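Local coordinates for uncharacterized protein (Pseudomonas aeruginosa, PDB 4E72) that is of unknown function, an apparently secreted or membrane-anchored DUF3298-family protein whose role in the cell has not been established, at residues Pro42-Asp45 with Pro46-Arg50; Asp135-Pro139 with Gly140-Ala144; Ala155-Ala159 with Asn160-Gln164; Pro211-Asn214 with Gly215-Lys218. All coordinates share one frame; numbering follows the deposited sequence.

Contact 1 of 4, residues Pro42-Asp45 with Pro46-Arg50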
loop_
_atom_site.group_PDB
_atom_site.type_symbol
_atom_site.label_atom_id
_atom_site.label_comp_id
_atom_site.label_asym_id
_atom_site.label_seq_id
_atom_site.Cartn_x
_atom_site.Cartn_y
_atom_site.Cartn_z
ATOM N N PRO A 42 18.248 -9.846 -1.000
ATOM C CA PRO A 42 18.009 -9.578 -2.436
ATOM C C PRO A 42 16.706 -10.154 -3.009
ATOM O O PRO A 42 16.306 -9.718 -4.090
ATOM C CB PRO A 42 19.217 -10.208 -3.124
ATOM C CG PRO A 42 19.715 -11.243 -2.153
ATOM C CD PRO A 42 19.479 -10.648 -0.806
ATOM N N GLN A 43 16.029 -11.090 -2.292
ATOM C CA GLN A 43 14.735 -11.661 -2.728
ATOM C C GLN A 43 13.642 -10.600 -2.740
ATOM O O GLN A 43 12.685 -10.730 -3.487
ATOM C CB GLN A 43 14.279 -12.820 -1.820
ATOM C CG GLN A 43 15.302 -13.920 -1.612
ATOM C CD GLN A 43 15.641 -14.012 -0.158
ATOM O OE1 GLN A 43 15.050 -14.800 0.583
ATOM N NE2 GLN A 43 16.556 -13.161 0.295
ATOM N N LEU A 44 13.772 -9.569 -1.885
ATOM C CA LEU A 44 12.797 -8.485 -1.770
ATOM C C LEU A 44 12.807 -7.544 -2.974
ATOM O O LEU A 44 11.757 -6.982 -3.298
ATOM C CB LEU A 44 13.045 -7.668 -0.493
ATOM C CG LEU A 44 12.069 -7.868 0.670
ATOM C CD1 LEU A 44 12.511 -7.065 1.884
ATOM C CD2 LEU A 44 10.649 -7.463 0.289
ATOM N N ASP A 45 13.980 -7.337 -3.610
ATOM C CA ASP A 45 14.115 -6.415 -4.756
ATOM C C ASP A 45 13.075 -6.743 -5.892
ATOM O O ASP A 45 12.305 -5.832 -6.211
ATOM C CB ASP A 45 15.569 -6.378 -5.304
ATOM C CG ASP A 45 16.689 -6.093 -4.286
ATOM O OD1 ASP A 45 16.374 -5.808 -3.105
ATOM O OD2 ASP A 45 17.881 -6.155 -4.675
ATOM N N PRO A 46 12.953 -8.000 -6.443
ATOM C CA PRO A 46 11.950 -8.238 -7.506
ATOM C C PRO A 46 10.503 -8.257 -7.003
ATOM O O PRO A 46 9.576 -8.092 -7.806
ATOM C CB PRO A 46 12.337 -9.605 -8.073
ATOM C CG PRO A 46 13.097 -10.273 -7.006
ATOM C CD PRO A 46 13.786 -9.206 -6.221
ATOM N N ILE A 47 10.311 -8.489 -5.688
ATOM C CA ILE A 47 9.003 -8.515 -5.021
ATOM C C ILE A 47 8.440 -7.073 -4.985
ATOM O O ILE A 47 7.245 -6.848 -5.227
ATOM C CB ILE A 47 9.160 -9.136 -3.606
ATOM C CG1 ILE A 47 9.271 -10.691 -3.693
ATOM C CG2 ILE A 47 8.046 -8.675 -2.655
ATOM C CD1 ILE A 47 9.706 -11.427 -2.327
ATOM N N VAL A 48 9.311 -6.112 -4.704
ATOM C CA VAL A 48 8.940 -4.704 -4.674
ATOM C C VAL A 48 8.657 -4.239 -6.108
ATOM O O VAL A 48 7.614 -3.630 -6.351
ATOM C CB VAL A 48 10.054 -3.872 -3.994
ATOM C CG1 VAL A 48 9.875 -2.383 -4.253
ATOM C CG2 VAL A 48 10.092 -4.158 -2.506
ATOM N N GLU A 49 9.565 -4.557 -7.055
ATOM C CA GLU A 49 9.413 -4.173 -8.469
ATOM C C GLU A 49 8.070 -4.665 -9.031
ATOM O O GLU A 49 7.352 -3.866 -9.619
ATOM C CB GLU A 49 10.587 -4.690 -9.329
ATOM C CG GLU A 49 10.502 -4.194 -10.772
ATOM C CD GLU A 49 11.669 -4.501 -11.683
ATOM O OE1 GLU A 49 11.816 -5.677 -12.088
ATOM O OE2 GLU A 49 12.368 -3.543 -12.086
ATOM N N ARG A 50 7.717 -5.954 -8.817
ATOM C CA ARG A 50 6.467 -6.545 -9.305
ATOM C C ARG A 50 5.248 -5.868 -8.658
ATOM O O ARG A 50 4.286 -5.556 -9.369
ATOM C CB ARG A 50 6.439 -8.071 -9.050
ATOM C CG ARG A 50 5.047 -8.708 -9.159
ATOM C CD ARG A 50 4.689 -9.130 -10.571
ATOM N NE ARG A 50 4.804 -10.580 -10.730
ATOM C CZ ARG A 50 3.790 -11.432 -10.614
ATOM N NH1 ARG A 50 2.564 -10.988 -10.354
ATOM N NH2 ARG A 50 3.991 -12.735 -10.762
#
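The compact ring of Pro46 is set against two peptide carbonyls of the preceding residues: its CD lies 3.3 Å from Pro42 O and likewise 3.3 Å from Gln43 O. Proline suits this place because its nitrogen has no hydrogen to offer, and in the opening turn of a helix a missing donor costs little. Ile47 approaches Gln43 O from roughly the other side, with CD1 at 3.3 Å. The stretch lies in the first turns of helix 44-54, whose i to i+4 main-chain bonds are already formed. Val48 N donates to Leu44 O at 3.0 Å, nearly along the carbonyl axis, while Glu49 N reaches Asp45 O at 3.1 Å in a straight bond of 169°. Of the apolar side chains, Leu44 CD2 meets Ile47 CG2 at 4.1 Å, the two chains crossing at a slant. Val48 has CG1 anti to the backbone N (chi1 166°), which leaves CG2 to sit 3.4 Å from Leu44 O. Both Leu44 and Val48 are buried: they turn to Ile101, and Tyr123 and Ile121 of strand 115-124 help to receive them, so branched aliphatic residues fit. Asp45, on a more open flank, sends OD1 to the backbone N of Phe38.

Contact 2 of 4, residues Asp135-Pro139 with Gly140-Ala144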
loop_
_atom_site.group_PDB
_atom_site.type_symbol
_atom_site.label_atom_id
_atom_site.label_comp_id
_atom_site.label_asym_id
_atom_site.label_seq_id
_atom_site.Cartn_x
_atom_site.Cartn_y
_atom_site.Cartn_z
ATOM N N ASP A 135 -2.253 -15.865 5.408
ATOM C CA ASP A 135 -1.050 -16.252 6.161
ATOM C C ASP A 135 -0.973 -15.582 7.545
ATOM O O ASP A 135 -0.267 -16.091 8.397
ATOM C CB ASP A 135 0.221 -15.889 5.376
ATOM C CG ASP A 135 0.361 -16.557 4.026
ATOM O OD1 ASP A 135 0.001 -17.758 3.914
ATOM O OD2 ASP A 135 0.856 -15.886 3.076
HETATM N N MSE A 136 -1.678 -14.469 7.780
HETATM C CA MSE A 136 -1.613 -13.791 9.080
HETATM C C MSE A 136 -2.646 -14.299 10.085
HETATM O O MSE A 136 -2.527 -14.003 11.279
HETATM C CB MSE A 136 -1.805 -12.277 8.932
HETATM C CG MSE A 136 -0.788 -11.578 8.037
HETATM SE SE MSE A 136 -1.498 -9.794 7.667
HETATM C CE MSE A 136 -0.478 -9.330 6.056
ATOM N N LEU A 137 -3.661 -15.034 9.615
ATOM C CA LEU A 137 -4.775 -15.420 10.471
ATOM C C LEU A 137 -4.794 -16.849 10.923
ATOM O O LEU A 137 -4.246 -17.737 10.272
ATOM C CB LEU A 137 -6.120 -15.123 9.763
ATOM C CG LEU A 137 -6.387 -13.658 9.375
ATOM C CD1 LEU A 137 -7.622 -13.546 8.585
ATOM C CD2 LEU A 137 -6.460 -12.737 10.591
ATOM N N VAL A 138 -5.441 -17.053 12.079
ATOM C CA VAL A 138 -5.749 -18.359 12.648
ATOM C C VAL A 138 -6.771 -18.991 11.660
ATOM O O VAL A 138 -7.684 -18.287 11.203
ATOM C CB VAL A 138 -6.271 -18.235 14.113
ATOM C CG1 VAL A 138 -6.913 -19.530 14.597
ATOM C CG2 VAL A 138 -5.152 -17.797 15.069
ATOM N N PRO A 139 -6.549 -20.253 11.214
ATOM C CA PRO A 139 -7.477 -20.867 10.230
ATOM C C PRO A 139 -8.952 -20.776 10.639
ATOM O O PRO A 139 -9.314 -21.111 11.774
ATOM C CB PRO A 139 -7.029 -22.327 10.171
ATOM C CG PRO A 139 -5.633 -22.330 10.667
ATOM C CD PRO A 139 -5.475 -21.182 11.615
ATOM N N GLY A 140 -9.770 -20.304 9.697
ATOM C CA GLY A 140 -11.204 -20.088 9.855
ATOM C C GLY A 140 -11.602 -18.755 10.478
ATOM O O GLY A 140 -12.793 -18.521 10.677
ATOM N N GLN A 141 -10.645 -17.842 10.757
ATOM C CA GLN A 141 -10.998 -16.589 11.456
ATOM C C GLN A 141 -11.117 -15.320 10.600
ATOM O O GLN A 141 -11.210 -14.235 11.181
ATOM C CB GLN A 141 -10.035 -16.316 12.632
ATOM C CG GLN A 141 -9.909 -17.482 13.649
ATOM C CD GLN A 141 -11.236 -18.063 14.104
ATOM O OE1 GLN A 141 -11.602 -19.192 13.759
ATOM N NE2 GLN A 141 -11.991 -17.302 14.874
ATOM N N GLU A 142 -11.193 -15.427 9.259
ATOM C CA GLU A 142 -11.328 -14.231 8.415
ATOM C C GLU A 142 -12.598 -13.442 8.779
ATOM O O GLU A 142 -12.511 -12.239 8.957
ATOM C CB GLU A 142 -11.295 -14.568 6.925
ATOM C CG GLU A 142 -11.192 -13.305 6.075
ATOM C CD GLU A 142 -10.768 -13.392 4.621
ATOM O OE1 GLU A 142 -10.573 -14.517 4.106
ATOM O OE2 GLU A 142 -10.604 -12.316 4.002
ATOM N N GLU A 143 -13.743 -14.121 8.937
ATOM C CA GLU A 143 -15.025 -13.532 9.341
ATOM C C GLU A 143 -14.856 -12.740 10.652
ATOM O O GLU A 143 -15.196 -11.553 10.678
ATOM C CB GLU A 143 -16.087 -14.629 9.513
ATOM N N ALA A 144 -14.230 -13.362 11.696
ATOM C CA ALA A 144 -13.950 -12.701 12.981
ATOM C C ALA A 144 -13.033 -11.462 12.802
ATOM O O ALA A 144 -13.226 -10.461 13.489
ATOM C CB ALA A 144 -13.316 -13.685 13.953
#
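Val138 and Gln141 meet most closely, through main chain and side chain alike. Gln141 N donates to Val138 O at 3.0 Å, approaching from somewhat off the carbonyl plane with an N-H...O angle of 145°. Alongside this bond the two side chains run in the same direction, Val138 CB 3.7 Å from Gln141 CG. Gln141 holds CG beside its own backbone N (chi1 -54°), which keeps the start of the chain against the turn, with CG 3.4 Å from Val138 O. The bond closes a type II beta turn, Val138-Pro139-Gly140-Gln141, with the residues that favour it at its corners. Proline's ring fixes phi near the value required at the second position, and glycine at the third tolerates a positive phi (85°) where a CB would collide with Pro139 O. The turn delivers Gln141 to the N-cap position of helix 142-159. A second contact is apolar: Leu137 CD1 rests 3.8 Å from Glu142 CA and 4.2 Å from Glu142 CB, an aliphatic branch laid against the first residue of the helix. Further out, Leu137 is packed on Val217, and Gln141 touches Ile216. Glu142 extends its chain so that OE2 accepts from Trp146 NE1, one turn further along the helix, and the backbone of Val138 is hydrogen-bonded to that of Ile216.

Contact 3 of 4, residues Ala155-Ala159 with Asn160-Gln164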
loop_
_atom_site.group_PDB
_atom_site.type_symbol
_atom_site.label_atom_id
_atom_site.label_comp_id
_atom_site.label_asym_id
_atom_site.label_seq_id
_atom_site.Cartn_x
_atom_site.Cartn_y
_atom_site.Cartn_z
ATOM N N ALA A 155 -14.895 3.319 15.318
ATOM C CA ALA A 155 -13.949 4.182 16.020
ATOM C C ALA A 155 -13.460 5.301 15.096
ATOM O O ALA A 155 -13.367 6.432 15.543
ATOM C CB ALA A 155 -12.777 3.372 16.549
ATOM N N TRP A 156 -13.190 4.992 13.809
ATOM C CA TRP A 156 -12.750 5.940 12.779
ATOM C C TRP A 156 -13.847 6.979 12.494
ATOM O O TRP A 156 -13.530 8.157 12.316
ATOM C CB TRP A 156 -12.351 5.209 11.488
ATOM C CG TRP A 156 -11.945 6.121 10.370
ATOM C CD1 TRP A 156 -10.711 6.653 10.153
ATOM C CD2 TRP A 156 -12.787 6.618 9.313
ATOM N NE1 TRP A 156 -10.736 7.477 9.051
ATOM C CE2 TRP A 156 -12.001 7.484 8.524
ATOM C CE3 TRP A 156 -14.137 6.423 8.968
ATOM C CZ2 TRP A 156 -12.514 8.154 7.407
ATOM C CZ3 TRP A 156 -14.650 7.101 7.867
ATOM C CH2 TRP A 156 -13.840 7.940 7.092
ATOM N N LEU A 157 -15.128 6.546 12.438
ATOM C CA LEU A 157 -16.270 7.452 12.241
ATOM C C LEU A 157 -16.362 8.474 13.394
ATOM O O LEU A 157 -16.535 9.672 13.140
ATOM C CB LEU A 157 -17.603 6.678 12.134
ATOM C CG LEU A 157 -17.848 5.868 10.858
ATOM C CD1 LEU A 157 -18.991 4.862 11.073
ATOM C CD2 LEU A 157 -18.101 6.785 9.639
ATOM N N LEU A 158 -16.269 7.974 14.661
ATOM C CA LEU A 158 -16.312 8.752 15.905
ATOM C C LEU A 158 -15.157 9.752 15.941
ATOM O O LEU A 158 -15.376 10.907 16.286
ATOM C CB LEU A 158 -16.293 7.827 17.159
ATOM C CG LEU A 158 -16.476 8.525 18.531
ATOM C CD1 LEU A 158 -17.813 9.221 18.633
ATOM C CD2 LEU A 158 -16.376 7.546 19.669
ATOM N N ALA A 159 -13.945 9.328 15.530
ATOM C CA ALA A 159 -12.763 10.197 15.489
ATOM C C ALA A 159 -12.937 11.342 14.471
ATOM O O ALA A 159 -12.382 12.428 14.656
ATOM C CB ALA A 159 -11.528 9.369 15.142
ATOM N N ASN A 160 -13.709 11.104 13.404
ATOM C CA ASN A 160 -13.936 12.092 12.341
ATOM C C ASN A 160 -15.275 12.833 12.460
ATOM O O ASN A 160 -15.648 13.548 11.526
ATOM C CB ASN A 160 -13.848 11.396 10.984
ATOM C CG ASN A 160 -12.432 11.105 10.575
ATOM O OD1 ASN A 160 -11.712 11.969 10.085
ATOM N ND2 ASN A 160 -11.989 9.891 10.791
ATOM N N LYS A 161 -15.982 12.688 13.603
ATOM C CA LYS A 161 -17.291 13.295 13.910
ATOM C C LYS A 161 -18.361 12.917 12.840
ATOM O O LYS A 161 -19.160 13.761 12.408
ATOM C CB LYS A 161 -17.185 14.830 14.096
ATOM C CG LYS A 161 -16.554 15.239 15.422
ATOM C CD LYS A 161 -16.674 16.734 15.683
ATOM C CE LYS A 161 -16.041 17.111 17.002
ATOM N NZ LYS A 161 -16.477 18.453 17.473
ATOM N N LEU A 162 -18.371 11.630 12.435
ATOM C CA LEU A 162 -19.306 11.100 11.436
ATOM C C LEU A 162 -20.234 10.056 12.072
ATOM O O LEU A 162 -21.100 9.497 11.400
ATOM C CB LEU A 162 -18.528 10.515 10.237
ATOM C CG LEU A 162 -17.733 11.532 9.385
ATOM C CD1 LEU A 162 -16.689 10.847 8.524
ATOM C CD2 LEU A 162 -18.662 12.420 8.539
ATOM N N ASP A 163 -20.076 9.859 13.398
ATOM C CA ASP A 163 -20.791 8.937 14.285
ATOM C C ASP A 163 -22.326 9.112 14.198
ATOM O O ASP A 163 -23.047 8.111 14.237
ATOM C CB ASP A 163 -20.284 9.160 15.733
ATOM C CG ASP A 163 -21.213 8.725 16.848
ATOM O OD1 ASP A 163 -21.484 7.504 16.956
ATOM O OD2 ASP A 163 -21.646 9.597 17.634
ATOM N N GLN A 164 -22.814 10.365 14.083
ATOM C CA GLN A 164 -24.252 10.677 13.996
ATOM C C GLN A 164 -24.691 11.056 12.552
ATOM O O GLN A 164 -25.895 11.158 12.302
ATOM C CB GLN A 164 -24.648 11.804 14.983
ATOM C CG GLN A 164 -24.263 11.571 16.451
ATOM C CD GLN A 164 -25.065 10.489 17.138
ATOM O OE1 GLN A 164 -24.693 9.308 17.131
ATOM N NE2 GLN A 164 -26.151 10.877 17.798
#
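A Schellman motif closes helix 142-159, built where Leu157 and Leu158 meet Lys161 and Leu162. Leu162 N donates to Leu157 O at 2.8 Å with a nearly straight N-H...O angle of 165°. Lys161 N binds Leu158 O at a longer 3.3 Å, coming from above the carbonyl plane and not along a lone pair. Lys161 is the C-prime residue and takes a positive phi of 56°; its long chain leads away from the turn, which suits a charged residue on the surface. The hydrophobic contact that commonly accompanies this motif joins the residue after C-prime to the last turn of the helix: Leu162 CB touches Leu157 CD2 at 3.8 Å, the side chains crossing at about a right angle. Asn160, the first residue to leave helical angles, adds a side-chain bond. Its ND2 donates to Trp156 O at 2.8 Å, with the oxygen lying in the amide plane, a straighter bond than the weak one Asn160 N makes with the same oxygen. The same ND2 sits 3.2 Å above one face of the Trp156 ring, offset toward the rim. Ring and amide planes are 49° apart. Trp156 reaches Ala197, Tyr201 and Pro204, and Leu162 also packs on Tyr201 and on Phe168 of helix 166-171. At the outer side Leu158 CD1 lies 3.8 Å from Asp163 CB.

Contact 4 of 4, residues Pro211-Asn214 with Gly215-Lys218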
loop_
_atom_site.group_PDB
_atom_site.type_symbol
_atom_site.label_atom_id
_atom_site.label_comp_id
_atom_site.label_asym_id
_atom_site.label_seq_id
_atom_site.Cartn_x
_atom_site.Cartn_y
_atom_site.Cartn_z
ATOM N N PRO A 211 -5.051 -6.559 21.098
ATOM C CA PRO A 211 -5.842 -7.367 22.054
ATOM C C PRO A 211 -7.235 -7.741 21.533
ATOM O O PRO A 211 -7.841 -8.673 22.069
ATOM C CB PRO A 211 -5.929 -6.480 23.304
ATOM C CG PRO A 211 -4.798 -5.516 23.171
ATOM C CD PRO A 211 -4.719 -5.242 21.687
ATOM N N ARG A 212 -7.731 -7.057 20.474
ATOM C CA ARG A 212 -9.015 -7.393 19.847
ATOM C C ARG A 212 -8.823 -8.552 18.857
ATOM O O ARG A 212 -9.809 -9.086 18.327
ATOM C CB ARG A 212 -9.637 -6.162 19.120
ATOM C CG ARG A 212 -10.039 -5.031 20.074
ATOM C CD ARG A 212 -11.503 -5.037 20.502
ATOM N NE ARG A 212 -11.993 -6.317 21.020
ATOM C CZ ARG A 212 -11.812 -6.758 22.261
ATOM N NH1 ARG A 212 -11.113 -6.043 23.135
ATOM N NH2 ARG A 212 -12.314 -7.927 22.634
ATOM N N LEU A 213 -7.553 -8.939 18.608
ATOM C CA LEU A 213 -7.210 -9.973 17.627
ATOM C C LEU A 213 -6.662 -11.278 18.233
ATOM O O LEU A 213 -6.089 -12.084 17.497
ATOM C CB LEU A 213 -6.200 -9.392 16.623
ATOM C CG LEU A 213 -6.742 -8.207 15.819
ATOM C CD1 LEU A 213 -5.627 -7.383 15.272
ATOM C CD2 LEU A 213 -7.748 -8.660 14.746
ATOM N N ASN A 214 -6.881 -11.496 19.548
ATOM C CA ASN A 214 -6.485 -12.700 20.270
ATOM C C ASN A 214 -7.277 -13.865 19.727
ATOM O O ASN A 214 -8.509 -13.845 19.801
ATOM C CB ASN A 214 -6.732 -12.546 21.781
ATOM C CG ASN A 214 -5.801 -11.598 22.493
ATOM O OD1 ASN A 214 -4.582 -11.594 22.295
ATOM N ND2 ASN A 214 -6.350 -10.832 23.413
ATOM N N GLY A 215 -6.589 -14.829 19.125
ATOM C CA GLY A 215 -7.252 -15.988 18.536
ATOM C C GLY A 215 -7.746 -15.725 17.128
ATOM O O GLY A 215 -8.435 -16.567 16.548
ATOM N N ILE A 216 -7.408 -14.532 16.571
ATOM C CA ILE A 216 -7.775 -14.122 15.225
ATOM C C ILE A 216 -6.489 -14.066 14.395
ATOM O O ILE A 216 -6.369 -14.784 13.405
ATOM C CB ILE A 216 -8.597 -12.798 15.142
ATOM C CG1 ILE A 216 -9.860 -12.751 16.060
ATOM C CG2 ILE A 216 -8.967 -12.487 13.708
ATOM C CD1 ILE A 216 -10.716 -13.956 16.157
ATOM N N VAL A 217 -5.546 -13.200 14.786
ATOM C CA VAL A 217 -4.238 -13.086 14.140
ATOM C C VAL A 217 -3.310 -14.120 14.848
ATOM O O VAL A 217 -3.441 -14.314 16.048
ATOM C CB VAL A 217 -3.710 -11.618 14.215
ATOM C CG1 VAL A 217 -2.241 -11.532 13.816
ATOM C CG2 VAL A 217 -4.555 -10.672 13.346
ATOM N N LYS A 218 -2.448 -14.825 14.100
ATOM C CA LYS A 218 -1.485 -15.793 14.633
ATOM C C LYS A 218 -0.643 -15.142 15.754
ATOM O O LYS A 218 -0.175 -14.024 15.567
ATOM C CB LYS A 218 -0.585 -16.297 13.504
ATOM C CG LYS A 218 -1.252 -17.362 12.641
ATOM C CD LYS A 218 -0.460 -17.616 11.394
ATOM C CE LYS A 218 -1.011 -18.793 10.628
ATOM N NZ LYS A 218 -0.706 -18.687 9.179
#
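Polar contacts first: the carbonyl of Leu213 is gripped by two main-chain donors, Ile216 and Val217. Val217 N reaches Leu213 O at 3.0 Å, lying in the carbonyl plane. Ile216 N is a little nearer to the same Leu213 O, at 2.9 Å, but stands 56° out of that plane and so uses no lone pair directly. Two bonds from such different directions hold this oxygen in place. The apolar contacts join buried Leu213 and Val217 with the less deeply set Ile216. Leu213 CB meets Val217 CG2 at 3.9 Å, and Leu213 CD2 is 4.1 Å from Ile216 CG2, one side chain crossing the other at about a right angle. Val217 has CG1 anti to its backbone N (chi1 168°), and this turns CG2 toward Leu213. Leucine, isoleucine and valine are apt here because Phe145 of helix 142-159 covers Leu213 and Ile216, while Val217 also touches Phe222. Asn214 is exposed, as suits a polar residue at a turn corner. Lys218 extends to the neighbouring loop, where NZ is hydrogen-bonded to Asp135 O. The backbone settles the rest: Gly215 has a positive phi of 84°, and a CB there would clash with Asn214 O. Asn214 and Gly215 thus have the angles of the two central residues of a type II beta turn, Leu213 to Ile216, extended by the further bond from Val217.

None of the four contacts lies wholly in the core. Contacts 1, 3 and 4 are partly buried, each with two buried residues, whereas contact 2 lies at the surface. Contacts 2 and 3 hold the two ends of helix 142-159, a type II turn leading into it and a Schellman motif closing it, some 27 Å apart between centres. Contact 1 lies in the first turns of another helix, packed on the six-stranded sheet, and relies on regular helical bonds. Contacts 2 and 4 touch, with centres 9 Å apart: their loops are joined by main-chain and lysine hydrogen bonds. Both use glycine with positive phi, while contact 3 places lysine there.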